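Local structure of arylsulfatase (Pseudoalteromonas sp. MB47, 7AJ0) at residues 187-192 and 206-211; 255-260 and 310-315; 423-428 and 442-447. The protein probably hydrolyses sulfate esters of the algal polysaccharide fucoidan as a calcium-binding, exo-acting sulfatase that assembles into a hexamer. All coordinates share one frame; numbering follows the deposited sequence.

How the contacts relate
Followed from the N terminus, the three contacts come one after another, each closed before the next opens, so none nests within or crosses another. Contact 1 (187-192 with 206-211) closes a short, mostly helical excursion at the periphery of the sulfatase fold. Contact 2 (255-260 with 310-315) spans 49 residues and joins the C-terminal ends of helices 240-258 and 290-311, whose chains lead on into strands of the large mixed sheet. Contact 3 (423-428 with 442-447) closes a 13-residue, mostly strand span and brings two smaller antiparallel sheets together on the opposite side of the chain's centre from contact 2. Contacts 1 and 3, with centres about 31 Å apart, both touch the second subunit.

Contact 1: 187-192 and 206-211; sequences TQFLVE and TKASQL
With CG anti to its own carbonyl carbon and beside the backbone N (chi1 -65°), Phe189 sends its ring out of the 187-192 loop and onto the backbone of Ala208 and Ser209. The far corner of the ring does the touching. Phe189 CZ lies 3.4 Å from Ala208 O, while Phe189 CE1 reaches Ser209 CA at 3.7 Å. Both of these backbone atoms approach the ring obliquely. The methyl of Ala208 adds the apolar part of the contact, its CB standing 4.0 Å from Phe189 CE1. Ala208 O is not left to the ring alone, since it accepts a hydrogen bond from Leu211 N (3.1 Å) in the turn that follows. The phenyl corner thus rests against a carbonyl already engaged by its own chain.

The contact joins the loop after helix 183-187 to the C-terminal part of helix 202-208, drawing together the two ends of a largely helical excursion of the sulfatase domain. Within the loop, Thr187 O accepts from both Leu190 N and Val191 N, which holds the backbone in a tight turn around Phe189. Met198 of the intervening helix 196-199 touches both Phe189 and Ala208, so the same aromatic ring also packs against the segment being enclosed. Replacing Phe189 with an alanine would probably open a gap beside Ala208 and Ser209 and deprive Met198 of one of its neighbours.

Ser209 meets the ring through CA and, with Ser209 CB 4.3 Å from Phe189 CE1, through its methylene, whereas its OG turns back to bond Tyr205 O. Beyond the helix lies a second subunit, whose Phe14 packs on Ala208 and whose Asp16 forms a salt bridge with Lys207.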
# COMPACT_ATOMS: atom_id res chain seq x y z
N THR A 187 20.64 -10.13 27.98
CA THR A 187 19.26 -10.18 28.44
C THR A 187 18.46 -11.31 27.80
O THR A 187 17.46 -11.74 28.38
CB THR A 187 18.57 -8.84 28.17
OG1 THR A 187 18.64 -8.53 26.77
CG2 THR A 187 19.23 -7.73 28.97
N GLN A 188 18.88 -11.80 26.63
CA GLN A 188 18.17 -12.93 26.03
C GLN A 188 18.26 -14.18 26.88
O GLN A 188 17.45 -15.10 26.70
CB GLN A 188 18.72 -13.21 24.63
CG GLN A 188 20.18 -13.64 24.61
CD GLN A 188 20.71 -13.84 23.20
OE1 GLN A 188 19.95 -13.94 22.24
NE2 GLN A 188 22.03 -13.88 23.07
N PHE A 189 19.21 -14.25 27.81
CA PHE A 189 19.35 -15.38 28.72
C PHE A 189 18.81 -15.07 30.12
O PHE A 189 19.02 -15.88 31.03
CB PHE A 189 20.81 -15.81 28.81
CG PHE A 189 21.37 -16.34 27.52
CD1 PHE A 189 21.01 -17.59 27.06
CD2 PHE A 189 22.25 -15.58 26.77
CE1 PHE A 189 21.52 -18.08 25.87
CE2 PHE A 189 22.76 -16.06 25.57
CZ PHE A 189 22.40 -17.31 25.13
N LEU A 190 18.13 -13.95 30.30
CA LEU A 190 17.61 -13.54 31.60
C LEU A 190 16.10 -13.38 31.63
O LEU A 190 15.47 -13.72 32.63
CB LEU A 190 18.26 -12.21 32.02
CG LEU A 190 19.78 -12.19 32.13
CD1 LEU A 190 20.27 -10.79 32.46
CD2 LEU A 190 20.25 -13.20 33.17
N VAL A 191 15.50 -12.86 30.56
CA VAL A 191 14.05 -12.61 30.53
C VAL A 191 13.41 -13.87 29.96
O VAL A 191 13.25 -14.03 28.75
CB VAL A 191 13.71 -11.36 29.72
CG1 VAL A 191 12.29 -10.91 30.02
CG2 VAL A 191 14.70 -10.25 30.04
N GLU A 192 13.01 -14.77 30.86
CA GLU A 192 12.55 -16.09 30.45
C GLU A 192 11.36 -16.00 29.49
O GLU A 192 11.37 -16.62 28.42
CB GLU A 192 12.17 -16.91 31.68
CG GLU A 192 11.81 -18.36 31.39
CD GLU A 192 11.14 -19.03 32.57
OE1 GLU A 192 11.86 -19.64 33.40
OE2 GLU A 192 9.90 -18.95 32.68
N THR A 206 20.18 -25.46 26.78
CA THR A 206 21.49 -26.03 27.07
C THR A 206 22.49 -25.72 25.97
O THR A 206 23.67 -25.45 26.25
CB THR A 206 21.36 -27.54 27.26
OG1 THR A 206 20.59 -27.82 28.44
CG2 THR A 206 22.74 -28.19 27.39
N LYS A 207 22.05 -25.75 24.72
CA LYS A 207 22.96 -25.46 23.61
C LYS A 207 23.30 -23.98 23.54
O LYS A 207 24.48 -23.60 23.49
CB LYS A 207 22.34 -25.93 22.29
CG LYS A 207 22.26 -27.44 22.16
CD LYS A 207 21.51 -27.84 20.89
CE LYS A 207 21.49 -29.35 20.72
NZ LYS A 207 20.49 -29.78 19.71
N ALA A 208 22.28 -23.12 23.55
CA ALA A 208 22.52 -21.69 23.33
C ALA A 208 23.28 -21.07 24.50
O ALA A 208 24.10 -20.17 24.29
CB ALA A 208 21.19 -20.97 23.11
N SER A 209 23.01 -21.52 25.72
CA SER A 209 23.63 -20.91 26.89
C SER A 209 25.13 -21.16 26.98
O SER A 209 25.79 -20.53 27.81
CB SER A 209 22.95 -21.41 28.17
OG SER A 209 23.08 -22.82 28.29
N GLN A 210 25.67 -22.05 26.15
CA GLN A 210 27.11 -22.27 26.13
C GLN A 210 27.87 -21.08 25.55
O GLN A 210 29.08 -20.97 25.79
CB GLN A 210 27.44 -23.54 25.35
CG GLN A 210 27.22 -24.82 26.13
CD GLN A 210 27.24 -26.06 25.26
OE1 GLN A 210 26.21 -26.47 24.73
NE2 GLN A 210 28.42 -26.65 25.09
N LEU A 211 27.19 -20.21 24.81
CA LEU A 211 27.78 -18.97 24.31
C LEU A 211 27.28 -17.75 25.09
O LEU A 211 27.43 -16.62 24.64
CB LEU A 211 27.50 -18.80 22.82
CG LEU A 211 28.05 -19.91 21.92
CD1 LEU A 211 27.61 -19.71 20.48
CD2 LEU A 211 29.57 -19.98 22.00

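Contact 2: 255-260 and 310-315; sequences AVDEGK and KEKGQL
Val256 overlaps the aliphatic part of Gln314 with both its methyls: CG2 lies 3.7 Å from Gln314 CG and CG1 3.8 Å from the same atom. Valine and glutamine point antiparallel, each lying alongside the other. Val256 CG1 also meets Lys312 CD at 4.1 Å, so the valine is covered by methylene groups of two long polar residues.

Lys312 is bent at chi2 (-106°) and again at chi3 (142°), a course that carries its chain past the valine and its ammonium to Asp257. The lysine comes in roughly perpendicular to the aspartate, and Lys312 NZ forms a salt bridge with Asp257 OD1 at 3.2 Å, the hydrogen bond within it being weak. Asp257 OD2 stands 3.8 Å from Lys312 NZ.

Both segments end helices. Gly259 and Gly313 each leave the helical conformation with positive phi in a Schellman motif, where helices 240-258 and 290-311 finish before their chains turn toward strands 262-267 and 318-324. Helices packed beside parallel central strands fit the alkaline-phosphatase-like alpha/beta fold of sulfatases. Gln314 OE1 is bonded to Asn53 ND2, at the start of strand 53-59 between those strands.

The apolar patch of Val256 and the methylenes of Gln314 and Lys312 thus adjoins an ion pair between exposed Asp257 and partly exposed Lys312, where solvent would probably weaken the attraction.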
# COMPACT_ATOMS: atom_id res chain seq x y z
N ALA A 255 43.98 9.12 36.73
CA ALA A 255 44.75 9.86 35.73
C ALA A 255 45.04 11.28 36.19
O ALA A 255 46.14 11.81 35.98
CB ALA A 255 44.02 9.87 34.39
N VAL A 256 44.06 11.93 36.83
CA VAL A 256 44.26 13.30 37.28
C VAL A 256 45.26 13.34 38.43
O VAL A 256 46.05 14.28 38.56
CB VAL A 256 42.92 13.95 37.66
CG1 VAL A 256 43.16 15.33 38.26
CG2 VAL A 256 42.01 14.04 36.45
N ASP A 257 45.22 12.32 39.30
CA ASP A 257 46.16 12.28 40.42
C ASP A 257 47.58 12.00 39.96
O ASP A 257 48.54 12.42 40.63
CB ASP A 257 45.71 11.23 41.44
CG ASP A 257 44.44 11.63 42.17
OD1 ASP A 257 43.98 12.78 42.00
OD2 ASP A 257 43.89 10.79 42.92
N GLU A 258 47.75 11.30 38.84
CA GLU A 258 49.07 11.08 38.27
C GLU A 258 49.55 12.27 37.45
O GLU A 258 50.73 12.31 37.08
CB GLU A 258 49.06 9.84 37.38
CG GLU A 258 48.79 8.54 38.11
CD GLU A 258 48.58 7.37 37.17
OE1 GLU A 258 49.04 7.45 36.01
OE2 GLU A 258 47.94 6.38 37.59
N GLY A 259 48.68 13.24 37.16
CA GLY A 259 49.07 14.38 36.35
C GLY A 259 49.17 14.10 34.88
O GLY A 259 49.85 14.85 34.16
N LYS A 260 48.52 13.05 34.38
CA LYS A 260 48.60 12.71 32.97
C LYS A 260 47.27 12.99 32.27
O LYS A 260 46.20 12.85 32.86
CB LYS A 260 48.95 11.23 32.78
CG LYS A 260 50.39 10.89 33.14
CD LYS A 260 50.66 9.40 33.02
CE LYS A 260 52.10 9.07 33.37
NZ LYS A 260 52.33 7.61 33.51
N LYS A 310 34.63 18.82 37.50
CA LYS A 310 34.64 20.12 38.17
C LYS A 310 35.33 20.03 39.52
O LYS A 310 36.14 20.90 39.87
CB LYS A 310 33.20 20.62 38.33
CG LYS A 310 33.06 22.02 38.90
CD LYS A 310 31.63 22.52 38.70
CE LYS A 310 31.42 23.90 39.29
NZ LYS A 310 30.93 23.83 40.70
N GLU A 311 35.05 18.98 40.29
CA GLU A 311 35.64 18.84 41.62
C GLU A 311 37.14 18.62 41.54
O GLU A 311 37.87 19.01 42.47
CB GLU A 311 34.96 17.68 42.36
CG GLU A 311 35.36 17.56 43.83
CD GLU A 311 36.50 16.58 44.05
OE1 GLU A 311 36.73 15.70 43.19
OE2 GLU A 311 37.17 16.68 45.11
N LYS A 312 37.63 18.02 40.46
CA LYS A 312 39.05 17.81 40.26
C LYS A 312 39.73 18.98 39.55
O LYS A 312 40.94 18.91 39.30
CB LYS A 312 39.28 16.53 39.45
CG LYS A 312 38.82 15.27 40.17
CD LYS A 312 40.01 14.46 40.67
CE LYS A 312 39.72 13.85 42.03
NZ LYS A 312 40.78 12.87 42.43
N GLY A 313 39.00 20.04 39.23
CA GLY A 313 39.59 21.18 38.56
C GLY A 313 40.06 20.91 37.16
O GLY A 313 41.02 21.54 36.70
N GLN A 314 39.40 20.00 36.44
CA GLN A 314 39.82 19.60 35.10
C GLN A 314 38.80 19.96 34.02
O GLN A 314 38.95 19.50 32.88
CB GLN A 314 40.10 18.10 35.06
CG GLN A 314 41.34 17.67 35.82
CD GLN A 314 42.61 18.17 35.18
OE1 GLN A 314 42.82 18.02 33.97
NE2 GLN A 314 43.49 18.76 35.98
N LEU A 315 37.78 20.75 34.33
CA LEU A 315 36.78 21.08 33.31
C LEU A 315 37.38 21.98 32.24
O LEU A 315 37.06 21.84 31.05
CB LEU A 315 35.56 21.75 33.94
CG LEU A 315 34.34 20.87 34.21
CD1 LEU A 315 33.17 21.75 34.65
CD2 LEU A 315 33.94 20.03 33.00

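Contact 3: 423-428 and 442-447; sequences MWSRED and KVFNTA
Ser425 meets the ring of Phe444 at its edge. Ser425 OG lies 3.3 Å from Phe444 CZ, near the plane of the ring, and Ser425 CB, in that plane, is 3.5 Å from Phe444 CZ. The serine holds OG anti to its backbone N (chi1 179°), which turns the oxygen to the phenyl corner that CB already faces. This is a van der Waals approach of a hydroxyl oxygen to an aromatic edge.

The charged pair stands apart from the ring. Lys442 runs fully extended beyond CG and brings NZ to 3.5 Å from Asp428 OD1, a rather long salt bridge that the lysine enters from the flank of the aspartate. The Lys442 side chain also touches Asp460 of strand 456-460.

Backbone bonds shape the first segment. Ser425 and Asp428 bracket a type II' beta turn, bonded to each other in both directions, with Asp428 N 2.8 Å from Ser425 O. This hairpin turn sets the serine and the aspartate together on the side facing 442-447.

Strands 420-425 and 428-434, the two arms of the hairpin, belong to a four-stranded antiparallel sheet, whereas strand 442-446 pairs mainly with 456-460, though a backbone hydrogen bond between Lys442 and Thr430 links it to strand 428-434. Leu458 of strand 456-460 touches both Asp428 and Phe444. Trp424, pointing away from the contact, packs on helix 489-505, and Thr463 of a second subunit lies against Phe444.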
# COMPACT_ATOMS: atom_id res chain seq x y z
N MET A 423 27.39 7.53 3.26
CA MET A 423 26.57 6.62 4.04
C MET A 423 26.63 5.24 3.42
O MET A 423 26.43 5.08 2.21
CB MET A 423 25.14 7.15 4.10
CG MET A 423 25.10 8.67 4.20
SD MET A 423 23.69 9.34 5.07
CE MET A 423 24.17 11.06 5.15
N TRP A 424 26.93 4.24 4.25
CA TRP A 424 27.07 2.86 3.82
C TRP A 424 26.21 1.95 4.68
O TRP A 424 26.08 2.17 5.89
CB TRP A 424 28.53 2.39 3.90
CG TRP A 424 29.44 2.99 2.90
CD1 TRP A 424 29.94 4.26 2.91
CD2 TRP A 424 30.00 2.35 1.75
NE1 TRP A 424 30.76 4.45 1.82
CE2 TRP A 424 30.81 3.29 1.09
CE3 TRP A 424 29.88 1.07 1.20
CZ2 TRP A 424 31.50 3.00 -0.08
CZ3 TRP A 424 30.56 0.78 0.03
CH2 TRP A 424 31.37 1.74 -0.59
N SER A 425 25.65 0.93 4.05
CA SER A 425 25.02 -0.19 4.75
C SER A 425 25.98 -1.37 4.59
O SER A 425 25.94 -2.09 3.59
CB SER A 425 23.64 -0.50 4.20
OG SER A 425 23.06 -1.60 4.87
N ARG A 426 26.88 -1.53 5.56
CA ARG A 426 27.95 -2.52 5.48
C ARG A 426 28.73 -2.33 4.19
O ARG A 426 29.41 -1.31 4.03
CB ARG A 426 27.37 -3.93 5.60
CG ARG A 426 26.66 -4.14 6.93
CD ARG A 426 26.73 -5.58 7.43
NE ARG A 426 26.46 -5.64 8.87
CZ ARG A 426 25.24 -5.68 9.40
NH1 ARG A 426 25.10 -5.74 10.72
NH2 ARG A 426 24.17 -5.68 8.62
N GLU A 427 28.64 -3.27 3.26
CA GLU A 427 29.38 -3.18 2.00
C GLU A 427 28.59 -2.50 0.89
O GLU A 427 29.04 -2.51 -0.27
CB GLU A 427 29.81 -4.58 1.54
CG GLU A 427 30.99 -5.16 2.31
CD GLU A 427 30.60 -6.29 3.24
OE1 GLU A 427 29.39 -6.60 3.35
OE2 GLU A 427 31.51 -6.88 3.87
N ASP A 428 27.45 -1.90 1.20
CA ASP A 428 26.61 -1.23 0.21
C ASP A 428 26.69 0.28 0.42
O ASP A 428 26.39 0.78 1.51
CB ASP A 428 25.16 -1.69 0.31
CG ASP A 428 24.97 -3.12 -0.16
OD1 ASP A 428 25.36 -3.43 -1.30
OD2 ASP A 428 24.42 -3.93 0.62
N LYS A 442 20.66 3.97 -3.09
CA LYS A 442 19.93 2.77 -2.70
C LYS A 442 19.06 3.14 -1.51
O LYS A 442 19.48 3.90 -0.63
CB LYS A 442 20.87 1.62 -2.36
CG LYS A 442 21.59 1.05 -3.59
CD LYS A 442 22.55 -0.07 -3.22
CE LYS A 442 23.22 -0.65 -4.46
NZ LYS A 442 24.16 -1.75 -4.12
N VAL A 443 17.84 2.60 -1.48
CA VAL A 443 16.80 3.05 -0.55
C VAL A 443 16.30 1.86 0.26
O VAL A 443 15.99 0.81 -0.30
CB VAL A 443 15.64 3.72 -1.31
CG1 VAL A 443 14.40 3.81 -0.44
CG2 VAL A 443 16.07 5.10 -1.80
N PHE A 444 16.22 2.05 1.57
CA PHE A 444 15.59 1.07 2.44
C PHE A 444 14.08 1.25 2.40
O PHE A 444 13.57 2.36 2.56
CB PHE A 444 16.09 1.22 3.88
CG PHE A 444 17.51 0.76 4.08
CD1 PHE A 444 18.57 1.63 3.84
CD2 PHE A 444 17.78 -0.52 4.51
CE1 PHE A 444 19.87 1.21 4.03
CE2 PHE A 444 19.09 -0.94 4.70
CZ PHE A 444 20.13 -0.07 4.46
N ASN A 445 13.36 0.15 2.19
CA ASN A 445 11.90 0.17 2.12
C ASN A 445 11.37 -0.81 3.16
O ASN A 445 11.74 -1.99 3.14
CB ASN A 445 11.42 -0.20 0.71
CG ASN A 445 10.02 0.30 0.43
OD1 ASN A 445 9.77 1.50 0.42
ND2 ASN A 445 9.11 -0.63 0.18
N THR A 446 10.52 -0.32 4.06
CA THR A 446 10.11 -1.07 5.23
C THR A 446 8.69 -1.61 5.05
O THR A 446 7.77 -0.85 4.74
CB THR A 446 10.18 -0.19 6.48
OG1 THR A 446 11.48 0.41 6.56
CG2 THR A 446 9.92 -1.01 7.74
N ALA A 447 8.53 -2.91 5.27
CA ALA A 447 7.26 -3.59 5.01
C ALA A 447 6.32 -3.58 6.21
O ALA A 447 5.10 -3.66 6.02
CB ALA A 447 7.52 -5.03 4.58